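Local coordinates for protein anaphase-promoting complex subunit cut9 (Schizosaccharomyces pombe, PDB 2XPI) that forms part of the anaphase-promoting complex, a ubiquitin ligase that controls progression through mitosis and G1, and uses its TPR repeats to homodimerize and to bind hcn1, at residues A[548-560]-A[569-581]. Residues are numbered along the deposited sequence; the frame is centred on the assembly and turned at random.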
ATOM      1  N   ASN A 548      21.297   9.643  49.921  1.00109.88           N
ATOM      2  CA  ASN A 548      20.285   9.624  50.983  1.00110.21           C
ATOM      3  C   ASN A 548      19.640   8.261  51.277  1.00106.75           C
ATOM      4  O   ASN A 548      18.521   7.977  50.822  1.00108.01           O
ATOM      5  CB  ASN A 548      19.177  10.636  50.673  1.00113.73           C
ATOM      6  CG  ASN A 548      18.212  10.132  49.613  1.00115.99           C
ATOM      7  OD1 ASN A 548      18.628   9.693  48.538  1.00116.57           O
ATOM      8  ND2 ASN A 548      16.916  10.167  49.922  1.00116.82           N
ATOM      9  N   ASP A 549      20.314   7.424  52.056  1.00100.11           N
ATOM     10  CA  ASP A 549      19.697   6.155  52.419  1.00 94.12           C
ATOM     11  C   ASP A 549      19.593   5.966  53.926  1.00 86.72           C
ATOM     12  O   ASP A 549      20.597   5.920  54.632  1.00 86.31           O
ATOM     13  CB  ASP A 549      20.415   4.977  51.762  1.00 94.50           C
ATOM     14  CG  ASP A 549      19.461   3.859  51.390  1.00 95.33           C
ATOM     15  OD1 ASP A 549      19.611   2.744  51.930  1.00 94.83           O
ATOM     16  OD2 ASP A 549      18.548   4.104  50.569  1.00 96.27           O
ATOM     17  N   ALA A 550      18.363   5.864  54.410  1.00 80.28           N
ATOM     18  CA  ALA A 550      18.129   5.735  55.834  1.00 75.77           C
ATOM     19  C   ALA A 550      18.530   4.352  56.303  1.00 70.84           C
ATOM     20  O   ALA A 550      19.048   4.188  57.403  1.00 70.06           O
ATOM     21  CB  ALA A 550      16.672   6.004  56.165  1.00 77.15           C
ATOM     22  N   ASN A 551      18.302   3.345  55.472  1.00 67.00           N
ATOM     23  CA  ASN A 551      18.622   1.999  55.917  1.00 63.29           C
ATOM     24  C   ASN A 551      20.117   1.706  56.098  1.00 59.37           C
ATOM     25  O   ASN A 551      20.473   0.946  56.996  1.00 59.90           O
ATOM     26  CB  ASN A 551      17.940   0.922  55.073  1.00 63.99           C
ATOM     27  CG  ASN A 551      18.081  -0.466  55.693  1.00 64.90           C
ATOM     28  OD1 ASN A 551      19.091  -1.151  55.485  1.00 65.41           O
ATOM     29  ND2 ASN A 551      17.081  -0.875  56.478  1.00 64.03           N
ATOM     30  N   VAL A 552      20.991   2.295  55.280  1.00 55.33           N
ATOM     31  CA  VAL A 552      22.426   2.086  55.494  1.00 54.37           C
ATOM     32  C   VAL A 552      23.000   2.889  56.679  1.00 54.61           C
ATOM     33  O   VAL A 552      24.004   2.491  57.265  1.00 53.85           O
ATOM     34  CB  VAL A 552      23.310   2.177  54.190  1.00 40.95           C
ATOM     35  CG1 VAL A 552      22.493   2.562  52.993  1.00 41.73           C
ATOM     36  CG2 VAL A 552      24.483   3.130  54.371  1.00 40.40           C
ATOM     37  N   HIS A 553      22.347   3.986  57.055  1.00 54.78           N
ATOM     38  CA  HIS A 553      22.722   4.709  58.276  1.00 54.16           C
ATOM     39  C   HIS A 553      22.367   3.910  59.512  1.00 58.47           C
ATOM     40  O   HIS A 553      23.137   3.855  60.478  1.00 61.09           O
ATOM     41  CB  HIS A 553      22.010   6.051  58.358  1.00 53.06           C
ATOM     42  CG  HIS A 553      22.702   7.135  57.612  1.00 53.35           C
ATOM     43  ND1 HIS A 553      23.761   7.837  58.142  1.00 54.67           N
ATOM     44  CD2 HIS A 553      22.508   7.624  56.367  1.00 53.92           C
ATOM     45  CE1 HIS A 553      24.182   8.723  57.258  1.00 55.27           C
ATOM     46  NE2 HIS A 553      23.436   8.617  56.173  1.00 55.29           N
ATOM     47  N   THR A 554      21.178   3.317  59.487  1.00 58.12           N
ATOM     48  CA  THR A 554      20.735   2.439  60.553  1.00 57.17           C
ATOM     49  C   THR A 554      21.700   1.255  60.648  1.00 55.79           C
ATOM     50  O   THR A 554      22.123   0.873  61.740  1.00 55.29           O
ATOM     51  CB  THR A 554      19.288   1.956  60.292  1.00 58.19           C
ATOM     52  OG1 THR A 554      18.399   3.087  60.255  1.00 57.85           O
ATOM     53  CG2 THR A 554      18.827   0.964  61.369  1.00 58.47           C
ATOM     54  N   ALA A 555      22.071   0.698  59.498  1.00 54.82           N
ATOM     55  CA  ALA A 555      23.013  -0.421  59.455  1.00 54.26           C
ATOM     56  C   ALA A 555      24.313  -0.062  60.146  1.00 55.10           C
ATOM     57  O   ALA A 555      24.823  -0.827  60.950  1.00 56.51           O
ATOM     58  CB  ALA A 555      23.289  -0.830  58.021  1.00 52.59           C
ATOM     59  N   ILE A 556      24.846   1.107  59.804  1.00 54.71           N
ATOM     60  CA  ILE A 556      26.100   1.622  60.349  1.00 53.51           C
ATOM     61  C   ILE A 556      26.037   1.785  61.874  1.00 53.49           C
ATOM     62  O   ILE A 556      26.989   1.449  62.591  1.00 51.67           O
ATOM     63  CB  ILE A 556      26.479   2.957  59.658  1.00 33.06           C
ATOM     64  CG1 ILE A 556      26.867   2.699  58.201  1.00 34.44           C
ATOM     65  CG2 ILE A 556      27.638   3.626  60.326  1.00 30.75           C
ATOM     66  CD1 ILE A 556      27.171   3.953  57.454  1.00 34.67           C
ATOM     67  N   ALA A 557      24.909   2.288  62.362  1.00 53.63           N
ATOM     68  CA  ALA A 557      24.680   2.411  63.794  1.00 53.13           C
ATOM     69  C   ALA A 557      24.644   1.019  64.447  1.00 55.31           C
ATOM     70  O   ALA A 557      25.329   0.757  65.440  1.00 55.10           O
ATOM     71  CB  ALA A 557      23.388   3.175  64.056  1.00 51.36           C
ATOM     72  N   LEU A 558      23.861   0.114  63.876  1.00 55.82           N
ATOM     73  CA  LEU A 558      23.855  -1.233  64.398  1.00 55.41           C
ATOM     74  C   LEU A 558      25.294  -1.717  64.582  1.00 56.60           C
ATOM     75  O   LEU A 558      25.637  -2.308  65.609  1.00 58.95           O
ATOM     76  CB  LEU A 558      23.066  -2.185  63.503  1.00 52.07           C
ATOM     77  CG  LEU A 558      23.051  -3.613  64.041  1.00 52.40           C
ATOM     78  CD1 LEU A 558      22.760  -3.636  65.564  1.00 53.61           C
ATOM     79  CD2 LEU A 558      22.049  -4.461  63.279  1.00 53.52           C
ATOM     80  N   VAL A 559      26.145  -1.467  63.598  1.00 53.50           N
ATOM     81  CA  VAL A 559      27.523  -1.906  63.726  1.00 53.19           C
ATOM     82  C   VAL A 559      28.237  -1.155  64.863  1.00 57.29           C
ATOM     83  O   VAL A 559      28.939  -1.769  65.670  1.00 59.67           O
ATOM     84  CB  VAL A 559      28.291  -1.773  62.402  1.00 48.66           C
ATOM     85  CG1 VAL A 559      29.770  -1.971  62.626  1.00 48.11           C
ATOM     86  CG2 VAL A 559      27.778  -2.778  61.417  1.00 46.42           C
ATOM     87  N   TYR A 560      28.036   0.158  64.938  1.00 57.10           N
ATOM     88  CA  TYR A 560      28.739   0.970  65.923  1.00 59.28           C
ATOM     89  C   TYR A 560      28.459   0.538  67.352  1.00 62.98           C
ATOM     90  O   TYR A 560      29.382   0.422  68.170  1.00 64.17           O
ATOM     91  CB  TYR A 560      28.483   2.474  65.738  1.00 59.45           C
ATOM     92  CG  TYR A 560      29.467   3.060  64.760  1.00 60.21           C
ATOM     93  CD1 TYR A 560      30.828   2.920  64.977  1.00 61.25           C
ATOM     94  CD2 TYR A 560      29.050   3.712  63.607  1.00 59.54           C
ATOM     95  CE1 TYR A 560      31.749   3.423  64.091  1.00 61.02           C
ATOM     96  CE2 TYR A 560      29.969   4.217  62.713  1.00 59.78           C
ATOM     97  CZ  TYR A 560      31.324   4.067  62.963  1.00 60.99           C
ATOM     98  OH  TYR A 560      32.273   4.552  62.093  1.00 61.87           O
ATOM     99  N   ALA A 569      26.889   5.685  66.976  1.00 68.44           N
ATOM    100  CA  ALA A 569      25.624   5.065  66.610  1.00 68.09           C
ATOM    101  C   ALA A 569      24.486   6.082  66.677  1.00 69.83           C
ATOM    102  O   ALA A 569      23.531   5.995  65.903  1.00 71.62           O
ATOM    103  CB  ALA A 569      25.331   3.887  67.510  1.00 66.26           C
ATOM    104  N   ILE A 570      24.601   7.050  67.587  1.00 67.99           N
ATOM    105  CA  ILE A 570      23.548   8.041  67.810  1.00 67.55           C
ATOM    106  C   ILE A 570      23.412   9.068  66.684  1.00 67.50           C
ATOM    107  O   ILE A 570      22.301   9.390  66.273  1.00 69.91           O
ATOM    108  CB  ILE A 570      23.719   8.766  69.172  1.00 69.04           C
ATOM    109  CG1 ILE A 570      23.175   7.898  70.297  1.00 70.14           C
ATOM    110  CG2 ILE A 570      22.959  10.077  69.188  1.00 69.41           C
ATOM    111  CD1 ILE A 570      23.823   8.164  71.620  1.00 70.93           C
ATOM    112  N   THR A 571      24.530   9.579  66.180  1.00 65.28           N
ATOM    113  CA  THR A 571      24.481  10.570  65.105  1.00 66.38           C
ATOM    114  C   THR A 571      23.968   9.989  63.770  1.00 67.10           C
ATOM    115  O   THR A 571      23.344  10.697  62.968  1.00 66.57           O
ATOM    116  CB  THR A 571      25.851  11.233  64.905  1.00 65.07           C
ATOM    117  OG1 THR A 571      26.844  10.212  64.763  1.00 64.35           O
ATOM    118  CG2 THR A 571      26.204  12.103  66.116  1.00 65.20           C
ATOM    119  N   HIS A 572      24.225   8.698  63.546  1.00 65.62           N
ATOM    120  CA  HIS A 572      23.778   8.008  62.335  1.00 62.59           C
ATOM    121  C   HIS A 572      22.291   7.686  62.401  1.00 64.62           C
ATOM    122  O   HIS A 572      21.605   7.672  61.387  1.00 63.23           O
ATOM    123  CB  HIS A 572      24.583   6.721  62.112  1.00 58.16           C
ATOM    124  CG  HIS A 572      25.880   6.935  61.402  1.00 56.49           C
ATOM    125  ND1 HIS A 572      25.973   7.034  60.027  1.00 55.97           N
ATOM    126  CD2 HIS A 572      27.142   7.082  61.874  1.00 55.20           C
ATOM    127  CE1 HIS A 572      27.235   7.221  59.685  1.00 54.75           C
ATOM    128  NE2 HIS A 572      27.965   7.257  60.786  1.00 54.22           N
ATOM    129  N   LEU A 573      21.804   7.413  63.606  1.00 68.11           N
ATOM    130  CA  LEU A 573      20.383   7.150  63.820  1.00 69.21           C
ATOM    131  C   LEU A 573      19.593   8.445  63.618  1.00 70.65           C
ATOM    132  O   LEU A 573      18.469   8.426  63.118  1.00 70.68           O
ATOM    133  CB  LEU A 573      20.146   6.572  65.222  1.00 68.71           C
ATOM    134  CG  LEU A 573      19.846   5.074  65.351  1.00 68.94           C
ATOM    135  CD1 LEU A 573      20.094   4.341  64.054  1.00 67.99           C
ATOM    136  CD2 LEU A 573      20.630   4.416  66.501  1.00 69.55           C
ATOM    137  N   HIS A 574      20.194   9.570  64.001  1.00 71.18           N
ATOM    138  CA  HIS A 574      19.586  10.868  63.746  1.00 74.26           C
ATOM    139  C   HIS A 574      19.460  11.151  62.242  1.00 74.20           C
ATOM    140  O   HIS A 574      18.491  11.767  61.806  1.00 75.47           O
ATOM    141  CB  HIS A 574      20.358  11.989  64.449  1.00 76.66           C
ATOM    142  CG  HIS A 574      20.125  12.053  65.927  1.00 79.66           C
ATOM    143  ND1 HIS A 574      18.872  12.219  66.478  1.00 81.56           N
ATOM    144  CD2 HIS A 574      20.987  11.987  66.970  1.00 80.29           C
ATOM    145  CE1 HIS A 574      18.970  12.241  67.796  1.00 81.82           C
ATOM    146  NE2 HIS A 574      20.242  12.098  68.120  1.00 81.18           N
ATOM    147  N   GLU A 575      20.430  10.701  61.452  1.00 73.02           N
ATOM    148  CA  GLU A 575      20.324  10.820  59.997  1.00 73.89           C
ATOM    149  C   GLU A 575      19.184   9.980  59.421  1.00 72.80           C
ATOM    150  O   GLU A 575      18.425  10.460  58.578  1.00 74.35           O
ATOM    151  CB  GLU A 575      21.641  10.452  59.303  1.00 74.96           C
ATOM    152  CG  GLU A 575      22.697  11.537  59.351  1.00 76.85           C
ATOM    153  CD  GLU A 575      22.252  12.820  58.660  1.00 80.47           C
ATOM    154  OE1 GLU A 575      22.644  13.908  59.137  1.00 82.21           O
ATOM    155  OE2 GLU A 575      21.511  12.744  57.649  1.00 80.39           O
ATOM    156  N   SER A 576      19.078   8.729  59.859  1.00 70.52           N
ATOM    157  CA  SER A 576      17.999   7.853  59.407  1.00 71.08           C
ATOM    158  C   SER A 576      16.654   8.504  59.654  1.00 74.90           C
ATOM    159  O   SER A 576      15.887   8.737  58.724  1.00 74.98           O
ATOM    160  CB  SER A 576      18.033   6.518  60.146  1.00 70.34           C
ATOM    161  OG  SER A 576      19.140   5.734  59.759  1.00 69.48           O
ATOM    162  N   LEU A 577      16.382   8.792  60.924  1.00 78.70           N
ATOM    163  CA  LEU A 577      15.112   9.371  61.350  1.00 82.22           C
ATOM    164  C   LEU A 577      14.822  10.718  60.705  1.00 84.65           C
ATOM    165  O   LEU A 577      13.718  11.243  60.819  1.00 86.49           O
ATOM    166  CB  LEU A 577      15.085   9.507  62.867  1.00 83.57           C
ATOM    167  CG  LEU A 577      15.157   8.148  63.557  1.00 84.75           C
ATOM    168  CD1 LEU A 577      15.302   8.287  65.066  1.00 85.07           C
ATOM    169  CD2 LEU A 577      13.934   7.315  63.188  1.00 86.74           C
ATOM    170  N   ALA A 578      15.815  11.281  60.030  1.00 84.82           N
ATOM    171  CA  ALA A 578      15.612  12.526  59.311  1.00 85.36           C
ATOM    172  C   ALA A 578      15.187  12.224  57.877  1.00 87.49           C
ATOM    173  O   ALA A 578      14.334  12.910  57.319  1.00 90.19           O
ATOM    174  CB  ALA A 578      16.866  13.370  59.343  1.00 83.11           C
ATOM    175  N   ILE A 579      15.774  11.189  57.286  1.00 86.44           N
ATOM    176  CA  ILE A 579      15.387  10.770  55.941  1.00 86.04           C
ATOM    177  C   ILE A 579      14.010  10.102  55.955  1.00 89.08           C
ATOM    178  O   ILE A 579      13.270  10.172  54.978  1.00 89.93           O
ATOM    179  CB  ILE A 579      16.440   9.833  55.310  1.00 81.51           C
ATOM    180  CG1 ILE A 579      17.749  10.595  55.072  1.00 78.23           C
ATOM    181  CG2 ILE A 579      15.921   9.239  54.011  1.00 80.37           C
ATOM    182  CD1 ILE A 579      18.973   9.921  55.656  1.00 75.06           C
ATOM    183  N   SER A 580      13.676   9.465  57.074  1.00 90.78           N
ATOM    184  CA  SER A 580      12.362   8.867  57.275  1.00 93.63           C
ATOM    185  C   SER A 580      12.083   8.759  58.770  1.00 96.99           C
ATOM    186  O   SER A 580      12.474   7.783  59.412  1.00 96.52           O
ATOM    187  CB  SER A 580      12.292   7.489  56.626  1.00 92.73           C
ATOM    188  OG  SER A 580      13.138   6.570  57.294  1.00 91.83           O
ATOM    189  N   PRO A 581      11.408   9.774  59.327  1.00100.98           N
ATOM    190  CA  PRO A 581      11.200   9.970  60.771  1.00104.16           C
ATOM    191  C   PRO A 581      10.330   8.904  61.426  1.00107.90           C
ATOM    192  O   PRO A 581      10.157   8.901  62.642  1.00108.54           O
ATOM    193  CB  PRO A 581      10.489  11.330  60.839  1.00104.96           C
ATOM    194  CG  PRO A 581      10.779  11.989  59.523  1.00104.06           C
ATOM    195  CD  PRO A 581      10.839  10.876  58.535  1.00102.14           C
TER
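Ala-557 packs its methyl group against Leu-573 and Ala-569, with CB of Ala-557 4.0 Å from CB of Ala-569. The CA atoms of Ala-557 and Ala-569 come to 4.0 Å, and Tyr-560 CB extends the apolar patch along Ala-569. Ile-556 sets CG2 over the centre of the His-572 ring, 3.6 Å from the centroid and 6° off the normal, a CH-pi contact. With CG1 anti to the carbonyl carbon, CG2 of Ile-556 is directed onto the ring. The two helices are the antiparallel pair of TPR 14, the last repeat of the superhelix: the axes of segments 550-560 and 569-579 approach to 8.0 Å at 161°. His-572 enters knob-into-hole among Ile-556, His-553, Ala-557 and Tyr-560, and His-553 among His-572, Glu-575, Ser-576 and Ile-579. Helix 532-545 adds Leu-543 against His-553. The histidines meet rim to rim, where ND1 of His-553 and ND1 of His-572 share a bent hydrogen bond of 3.0 Å (141°); either may donate. Glu-575 CB covers one face of the His-553 ring, 3.7 Å from its centroid. OG of the buried residue Ser-576 lies 2.8 Å from Thr-554 OG1, whose proton could serve that hydroxyl or Ala-550 O.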